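Local coordinates for protein HAT1-interacting factor 1 (Saccharomyces cerevisiae, PDB 4NQ0) that chaperones histones H3 and H4 as part of the nuclear histone acetyltransferase B complex and takes part in chromatin assembly and telomere silencing, at residues A[232-243]-A[258-269]. Sequence-based numbering, arbitrary orientation.
Sequences RLRIGDVYILMG and HYLKALGYYKTL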
ATOM      1  N   ARG A 232       1.637   8.510   8.875  1.00 37.22           N
ATOM      2  CA  ARG A 232       2.113   7.131   9.024  1.00 36.61           C
ATOM      3  C   ARG A 232       1.040   6.080   8.733  1.00 35.39           C
ATOM      4  O   ARG A 232       1.330   5.044   8.133  1.00 35.05           O
ATOM      5  CB  ARG A 232       2.712   6.945  10.414  1.00 37.21           C
ATOM      6  CG  ARG A 232       4.141   7.481  10.498  1.00 38.69           C
ATOM      7  CD  ARG A 232       4.417   8.161  11.824  1.00 42.16           C
ATOM      8  NE  ARG A 232       3.950   7.341  12.930  1.00 44.96           N
ATOM      9  CZ  ARG A 232       3.424   7.797  14.061  1.00 46.78           C
ATOM     10  NH1 ARG A 232       3.273   9.095  14.289  1.00 47.60           N
ATOM     11  NH2 ARG A 232       3.034   6.927  14.977  1.00 48.61           N
ATOM     12  N   LEU A 233      -0.197   6.354   9.136  1.00 35.06           N
ATOM     13  CA  LEU A 233      -1.338   5.495   8.800  1.00 34.04           C
ATOM     14  C   LEU A 233      -1.517   5.426   7.288  1.00 32.89           C
ATOM     15  O   LEU A 233      -1.624   4.347   6.719  1.00 32.69           O
ATOM     16  CB  LEU A 233      -2.633   6.024   9.438  1.00 34.34           C
ATOM     17  CG  LEU A 233      -3.953   5.377   8.985  1.00 34.41           C
ATOM     18  CD1 LEU A 233      -3.999   3.909   9.360  1.00 33.09           C
ATOM     19  CD2 LEU A 233      -5.175   6.111   9.560  1.00 34.79           C
ATOM     20  N   ARG A 234      -1.549   6.593   6.653  1.00 32.51           N
ATOM     21  CA  ARG A 234      -1.781   6.693   5.221  1.00 31.81           C
ATOM     22  C   ARG A 234      -0.643   6.101   4.413  1.00 30.10           C
ATOM     23  O   ARG A 234      -0.866   5.515   3.354  1.00 29.31           O
ATOM     24  CB  ARG A 234      -2.026   8.152   4.819  1.00 32.39           C
ATOM     25  CG  ARG A 234      -3.360   8.689   5.336  1.00 34.89           C
ATOM     26  CD  ARG A 234      -4.015   9.629   4.344  1.00 38.01           C
ATOM     27  NE  ARG A 234      -3.629  11.011   4.574  1.00 40.84           N
ATOM     28  CZ  ARG A 234      -3.804  12.008   3.710  1.00 42.37           C
ATOM     29  NH1 ARG A 234      -4.352  11.805   2.515  1.00 42.33           N
ATOM     30  NH2 ARG A 234      -3.407  13.228   4.050  1.00 44.51           N
ATOM     31  N   ILE A 235       0.571   6.254   4.914  1.00 29.50           N
ATOM     32  CA  ILE A 235       1.732   5.629   4.291  1.00 28.87           C
ATOM     33  C   ILE A 235       1.586   4.110   4.312  1.00 28.25           C
ATOM     34  O   ILE A 235       1.814   3.453   3.298  1.00 27.55           O
ATOM     35  CB  ILE A 235       3.061   6.090   4.947  1.00 29.29           C
ATOM     36  CG1 ILE A 235       3.369   7.531   4.531  1.00 29.10           C
ATOM     37  CG2 ILE A 235       4.224   5.190   4.528  1.00 28.68           C
ATOM     38  CD1 ILE A 235       4.464   8.193   5.331  1.00 29.44           C
ATOM     39  N   GLY A 236       1.175   3.558   5.455  1.00 28.40           N
ATOM     40  CA  GLY A 236       0.899   2.125   5.558  1.00 27.46           C
ATOM     41  C   GLY A 236      -0.108   1.674   4.522  1.00 27.38           C
ATOM     42  O   GLY A 236       0.115   0.675   3.825  1.00 26.63           O
ATOM     43  N   ASP A 237      -1.206   2.428   4.410  1.00 27.73           N
ATOM     44  CA  ASP A 237      -2.259   2.177   3.415  1.00 27.60           C
ATOM     45  C   ASP A 237      -1.698   2.186   1.999  1.00 27.15           C
ATOM     46  O   ASP A 237      -2.080   1.360   1.164  1.00 27.07           O
ATOM     47  CB  ASP A 237      -3.387   3.226   3.516  1.00 28.28           C
ATOM     48  CG  ASP A 237      -4.301   3.014   4.713  1.00 30.14           C
ATOM     49  OD1 ASP A 237      -4.286   1.924   5.325  1.00 30.13           O
ATOM     50  OD2 ASP A 237      -5.047   3.956   5.039  1.00 31.38           O
ATOM     51  N   VAL A 238      -0.778   3.112   1.723  1.00 26.62           N
ATOM     52  CA  VAL A 238      -0.167   3.179   0.400  1.00 25.74           C
ATOM     53  C   VAL A 238       0.668   1.935   0.125  1.00 25.71           C
ATOM     54  O   VAL A 238       0.639   1.394  -0.998  1.00 25.19           O
ATOM     55  CB  VAL A 238       0.685   4.440   0.219  1.00 25.88           C
ATOM     56  CG1 VAL A 238       1.519   4.357  -1.083  1.00 24.79           C
ATOM     57  CG2 VAL A 238      -0.222   5.676   0.227  1.00 25.49           C
ATOM     58  N   TYR A 239       1.400   1.472   1.137  1.00 25.42           N
ATOM     59  CA  TYR A 239       2.245   0.287   0.971  1.00 25.56           C
ATOM     60  C   TYR A 239       1.395  -0.953   0.717  1.00 25.61           C
ATOM     61  O   TYR A 239       1.768  -1.790  -0.106  1.00 26.64           O
ATOM     62  CB  TYR A 239       3.198   0.082   2.164  1.00 25.30           C
ATOM     63  CG  TYR A 239       4.470   0.902   2.090  1.00 25.87           C
ATOM     64  CD1 TYR A 239       5.292   0.850   0.968  1.00 26.67           C
ATOM     65  CD2 TYR A 239       4.867   1.711   3.148  1.00 25.82           C
ATOM     66  CE1 TYR A 239       6.463   1.590   0.893  1.00 27.10           C
ATOM     67  CE2 TYR A 239       6.030   2.456   3.084  1.00 26.32           C
ATOM     68  CZ  TYR A 239       6.818   2.396   1.958  1.00 26.84           C
ATOM     69  OH  TYR A 239       7.954   3.133   1.912  1.00 25.83           O
ATOM     70  N   ILE A 240       0.256  -1.074   1.399  1.00 26.01           N
ATOM     71  CA  ILE A 240      -0.681  -2.168   1.127  1.00 26.41           C
ATOM     72  C   ILE A 240      -1.152  -2.125  -0.329  1.00 26.94           C
ATOM     73  O   ILE A 240      -1.169  -3.151  -1.013  1.00 27.84           O
ATOM     74  CB  ILE A 240      -1.928  -2.157   2.064  1.00 26.96           C
ATOM     75  CG1 ILE A 240      -1.545  -2.408   3.536  1.00 26.46           C
ATOM     76  CG2 ILE A 240      -2.950  -3.203   1.610  1.00 27.49           C
ATOM     77  CD1 ILE A 240      -0.913  -3.782   3.825  1.00 28.13           C
ATOM     78  N   LEU A 241      -1.528  -0.949  -0.811  1.00 27.27           N
ATOM     79  CA  LEU A 241      -1.967  -0.806  -2.205  1.00 27.91           C
ATOM     80  C   LEU A 241      -0.842  -1.170  -3.172  1.00 27.20           C
ATOM     81  O   LEU A 241      -1.070  -1.877  -4.138  1.00 26.52           O
ATOM     82  CB  LEU A 241      -2.425   0.629  -2.503  1.00 28.37           C
ATOM     83  CG  LEU A 241      -3.776   0.853  -3.182  1.00 31.69           C
ATOM     84  CD1 LEU A 241      -3.906   2.355  -3.541  1.00 32.62           C
ATOM     85  CD2 LEU A 241      -4.016  -0.024  -4.423  1.00 32.50           C
ATOM     86  N   MET A 242       0.362  -0.667  -2.919  1.00 26.82           N
ATOM     87  CA  MET A 242       1.525  -1.047  -3.717  1.00 27.08           C
ATOM     88  C   MET A 242       1.677  -2.566  -3.744  1.00 27.13           C
ATOM     89  O   MET A 242       1.853  -3.154  -4.799  1.00 26.28           O
ATOM     90  CB  MET A 242       2.794  -0.421  -3.163  1.00 27.38           C
ATOM     91  CG  MET A 242       2.937   1.047  -3.465  1.00 28.80           C
ATOM     92  SD  MET A 242       4.490   1.615  -2.791  1.00 32.12           S
ATOM     93  CE  MET A 242       4.597   3.232  -3.530  1.00 31.68           C
ATOM     94  N   GLY A 243       1.550  -3.194  -2.577  1.00 27.52           N
ATOM     95  CA  GLY A 243       1.641  -4.641  -2.489  1.00 28.28           C
ATOM     96  C   GLY A 243       0.578  -5.345  -3.305  1.00 29.14           C
ATOM     97  O   GLY A 243       0.881  -6.274  -4.060  1.00 29.35           O
ATOM     98  N   HIS A 258       6.565  -4.867   0.506  1.00 25.06           N
ATOM     99  CA  HIS A 258       5.701  -3.712   0.783  1.00 24.62           C
ATOM    100  C   HIS A 258       4.659  -3.970   1.859  1.00 24.20           C
ATOM    101  O   HIS A 258       4.402  -3.096   2.692  1.00 23.69           O
ATOM    102  CB  HIS A 258       5.086  -3.169  -0.498  1.00 24.51           C
ATOM    103  CG  HIS A 258       6.058  -2.378  -1.311  1.00 26.07           C
ATOM    104  ND1 HIS A 258       6.244  -2.575  -2.662  1.00 28.20           N
ATOM    105  CD2 HIS A 258       6.945  -1.423  -0.943  1.00 26.14           C
ATOM    106  CE1 HIS A 258       7.184  -1.750  -3.095  1.00 29.44           C
ATOM    107  NE2 HIS A 258       7.629  -1.044  -2.070  1.00 27.64           N
ATOM    108  N   TYR A 259       4.069  -5.157   1.862  1.00 23.98           N
ATOM    109  CA  TYR A 259       3.168  -5.553   2.964  1.00 23.89           C
ATOM    110  C   TYR A 259       3.872  -5.496   4.332  1.00 24.07           C
ATOM    111  O   TYR A 259       3.298  -5.051   5.337  1.00 23.57           O
ATOM    112  CB  TYR A 259       2.621  -6.954   2.741  1.00 24.09           C
ATOM    113  CG  TYR A 259       1.642  -7.123   1.591  1.00 23.91           C
ATOM    114  CD1 TYR A 259       0.716  -6.135   1.260  1.00 23.73           C
ATOM    115  CD2 TYR A 259       1.611  -8.307   0.868  1.00 24.99           C
ATOM    116  CE1 TYR A 259      -0.189  -6.308   0.206  1.00 24.59           C
ATOM    117  CE2 TYR A 259       0.709  -8.500  -0.166  1.00 24.27           C
ATOM    118  CZ  TYR A 259      -0.193  -7.502  -0.493  1.00 25.20           C
ATOM    119  OH  TYR A 259      -1.088  -7.699  -1.516  1.00 26.27           O
ATOM    120  N   LEU A 260       5.121  -5.955   4.367  1.00 24.50           N
ATOM    121  CA  LEU A 260       5.937  -5.853   5.574  1.00 24.38           C
ATOM    122  C   LEU A 260       6.256  -4.419   5.969  1.00 25.06           C
ATOM    123  O   LEU A 260       6.369  -4.130   7.161  1.00 25.16           O
ATOM    124  CB  LEU A 260       7.250  -6.613   5.413  1.00 24.20           C
ATOM    125  CG  LEU A 260       7.143  -8.148   5.390  1.00 23.50           C
ATOM    126  CD1 LEU A 260       8.464  -8.711   4.923  1.00 22.40           C
ATOM    127  CD2 LEU A 260       6.761  -8.716   6.744  1.00 21.69           C
ATOM    128  N   LYS A 261       6.455  -3.546   4.986  1.00 24.88           N
ATOM    129  CA  LYS A 261       6.654  -2.121   5.261  1.00 26.51           C
ATOM    130  C   LYS A 261       5.380  -1.510   5.834  1.00 26.20           C
ATOM    131  O   LYS A 261       5.442  -0.724   6.772  1.00 26.85           O
ATOM    132  CB  LYS A 261       7.061  -1.351   3.992  1.00 26.82           C
ATOM    133  CG  LYS A 261       8.466  -1.655   3.500  1.00 28.91           C
ATOM    134  CD  LYS A 261       9.517  -0.644   3.957  1.00 32.51           C
ATOM    135  CE  LYS A 261       9.314   0.711   3.300  1.00 33.64           C
ATOM    136  NZ  LYS A 261      10.538   1.294   2.689  1.00 34.97           N
ATOM    137  N   ALA A 262       4.231  -1.883   5.277  1.00 25.76           N
ATOM    138  CA  ALA A 262       2.949  -1.375   5.754  1.00 26.65           C
ATOM    139  C   ALA A 262       2.758  -1.793   7.205  1.00 27.12           C
ATOM    140  O   ALA A 262       2.424  -0.982   8.059  1.00 27.75           O
ATOM    141  CB  ALA A 262       1.796  -1.901   4.894  1.00 26.15           C
ATOM    142  N   LEU A 263       3.016  -3.065   7.470  1.00 27.25           N
ATOM    143  CA  LEU A 263       2.907  -3.625   8.804  1.00 28.09           C
ATOM    144  C   LEU A 263       3.779  -2.846   9.791  1.00 28.44           C
ATOM    145  O   LEU A 263       3.323  -2.487  10.865  1.00 29.40           O
ATOM    146  CB  LEU A 263       3.274  -5.111   8.754  1.00 27.66           C
ATOM    147  CG  LEU A 263       3.042  -6.010   9.965  1.00 29.71           C
ATOM    148  CD1 LEU A 263       1.561  -6.187  10.308  1.00 29.61           C
ATOM    149  CD2 LEU A 263       3.689  -7.378   9.682  1.00 29.41           C
ATOM    150  N   GLY A 264       5.020  -2.557   9.424  1.00 29.03           N
ATOM    151  CA  GLY A 264       5.882  -1.716  10.260  1.00 29.77           C
ATOM    152  C   GLY A 264       5.296  -0.341  10.568  1.00 30.58           C
ATOM    153  O   GLY A 264       5.443   0.168  11.678  1.00 31.88           O
ATOM    154  N   TYR A 265       4.635   0.273   9.589  1.00 30.55           N
ATOM    155  CA  TYR A 265       4.037   1.591   9.791  1.00 30.95           C
ATOM    156  C   TYR A 265       2.838   1.525  10.732  1.00 31.44           C
ATOM    157  O   TYR A 265       2.691   2.366  11.610  1.00 31.99           O
ATOM    158  CB  TYR A 265       3.654   2.245   8.454  1.00 30.33           C
ATOM    159  CG  TYR A 265       4.794   3.040   7.857  1.00 31.26           C
ATOM    160  CD1 TYR A 265       4.997   4.372   8.211  1.00 30.59           C
ATOM    161  CD2 TYR A 265       5.683   2.460   6.965  1.00 30.24           C
ATOM    162  CE1 TYR A 265       6.039   5.099   7.685  1.00 31.24           C
ATOM    163  CE2 TYR A 265       6.735   3.184   6.436  1.00 31.08           C
ATOM    164  CZ  TYR A 265       6.906   4.505   6.810  1.00 31.45           C
ATOM    165  OH  TYR A 265       7.928   5.237   6.282  1.00 32.11           O
ATOM    166  N   TYR A 266       1.995   0.517  10.560  1.00 31.82           N
ATOM    167  CA  TYR A 266       0.833   0.362  11.433  1.00 32.61           C
ATOM    168  C   TYR A 266       1.266   0.136  12.880  1.00 34.11           C
ATOM    169  O   TYR A 266       0.580   0.538  13.810  1.00 35.33           O
ATOM    170  CB  TYR A 266      -0.039  -0.799  10.963  1.00 31.94           C
ATOM    171  CG  TYR A 266      -0.692  -0.613   9.606  1.00 30.26           C
ATOM    172  CD1 TYR A 266      -1.211   0.611   9.215  1.00 29.25           C
ATOM    173  CD2 TYR A 266      -0.841  -1.687   8.738  1.00 28.91           C
ATOM    174  CE1 TYR A 266      -1.824   0.777   7.968  1.00 29.13           C
ATOM    175  CE2 TYR A 266      -1.455  -1.531   7.506  1.00 29.03           C
ATOM    176  CZ  TYR A 266      -1.949  -0.287   7.130  1.00 28.39           C
ATOM    177  OH  TYR A 266      -2.583  -0.124   5.922  1.00 29.03           O
ATOM    178  N   LYS A 267       2.417  -0.498  13.069  1.00 35.00           N
ATOM    179  CA  LYS A 267       2.944  -0.753  14.415  1.00 36.14           C
ATOM    180  C   LYS A 267       3.515   0.468  15.135  1.00 36.82           C
ATOM    181  O   LYS A 267       3.789   0.399  16.330  1.00 37.75           O
ATOM    182  CB  LYS A 267       3.980  -1.866  14.362  1.00 36.18           C
ATOM    183  CG  LYS A 267       3.346  -3.247  14.284  1.00 38.20           C
ATOM    184  CD  LYS A 267       4.404  -4.296  13.994  1.00 40.74           C
ATOM    185  CE  LYS A 267       4.011  -5.669  14.512  1.00 42.01           C
ATOM    186  NZ  LYS A 267       4.973  -6.719  14.015  1.00 43.49           N
ATOM    187  N   THR A 268       3.683   1.584  14.434  1.00 36.84           N
ATOM    188  CA  THR A 268       4.052   2.843  15.093  1.00 38.11           C
ATOM    189  C   THR A 268       2.815   3.576  15.606  1.00 39.06           C
ATOM    190  O   THR A 268       2.926   4.609  16.268  1.00 39.48           O
ATOM    191  CB  THR A 268       4.787   3.796  14.139  1.00 37.61           C
ATOM    192  OG1 THR A 268       3.870   4.270  13.143  1.00 37.66           O
ATOM    193  CG2 THR A 268       5.991   3.096  13.475  1.00 37.48           C
ATOM    194  N   LEU A 269       1.637   3.065  15.256  1.00 39.48           N
ATOM    195  CA  LEU A 269       0.379   3.744  15.548  1.00 40.53           C
ATOM    196  C   LEU A 269      -0.065   3.445  16.967  1.00 42.29           C
ATOM    197  O   LEU A 269       0.116   2.327  17.460  1.00 41.97           O
ATOM    198  CB  LEU A 269      -0.716   3.298  14.571  1.00 39.72           C
ATOM    199  CG  LEU A 269      -1.042   4.117  13.317  1.00 39.26           C
ATOM    200  CD1 LEU A 269       0.056   5.100  12.907  1.00 37.95           C
ATOM    201  CD2 LEU A 269      -1.371   3.162  12.174  1.00 36.15           C
TER
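Tyr239 of helix 229-248 fits as a knob into a hole formed by His258, Lys261, Ala262 and Tyr265 of helix 252-266. Its CB rests beside His258 O and 3.7 Å from Ala262 CB; beyond it, with CG beside the backbone N (chi1 -83°), the ring passes under Lys261, whose CB sits over the centre of one face, near CG and CD2. Aromatic neighbours flank the ring: CD1 lies 3.4 Å from His258 CD2, which CE1 also touches, the rings meeting rim to rim, and CE2 lies 3.5 Å from Tyr265 CE2, those rings meeting obliquely. CZ and OH touch Lys261 CE, and OH hydrogen-bonds to Asp180, which also accepts from Tyr265 OH and forms a salt bridge with Lys261. A leucine in place of Tyr239 would probably open a gap between His258 and Tyr265 and deprive Asp180 of one donor.

Tyr265 is itself a knob, one face covered by Ile235 CG2 at 3.5 Å from the ring centroid, while Met242 SD lies over the His258 ring. The backbones come closest where Gly236 faces Ala262, CA to CA 4.1 Å, and Tyr266 passes there to donate from OH to Asp237 OD1 (2.7 Å), an oxygen also salt-bridged to Lys278. Thr268, just past helix 252-266, receives Arg232 NE on OG1, in the guanidinium plane and nearly straight (N-H...O 163°), and donates to Tyr265 O; Arg232 NH2 pairs with Glu229.

The antiparallel contact (164°) covers the predicted second TPR repeat (229-262) and runs past its end: small residues permit close approach, aromatic rings fill the interface, and the hydroxyls of buried Tyr239, Tyr265 and Tyr266 all find carboxylate partners.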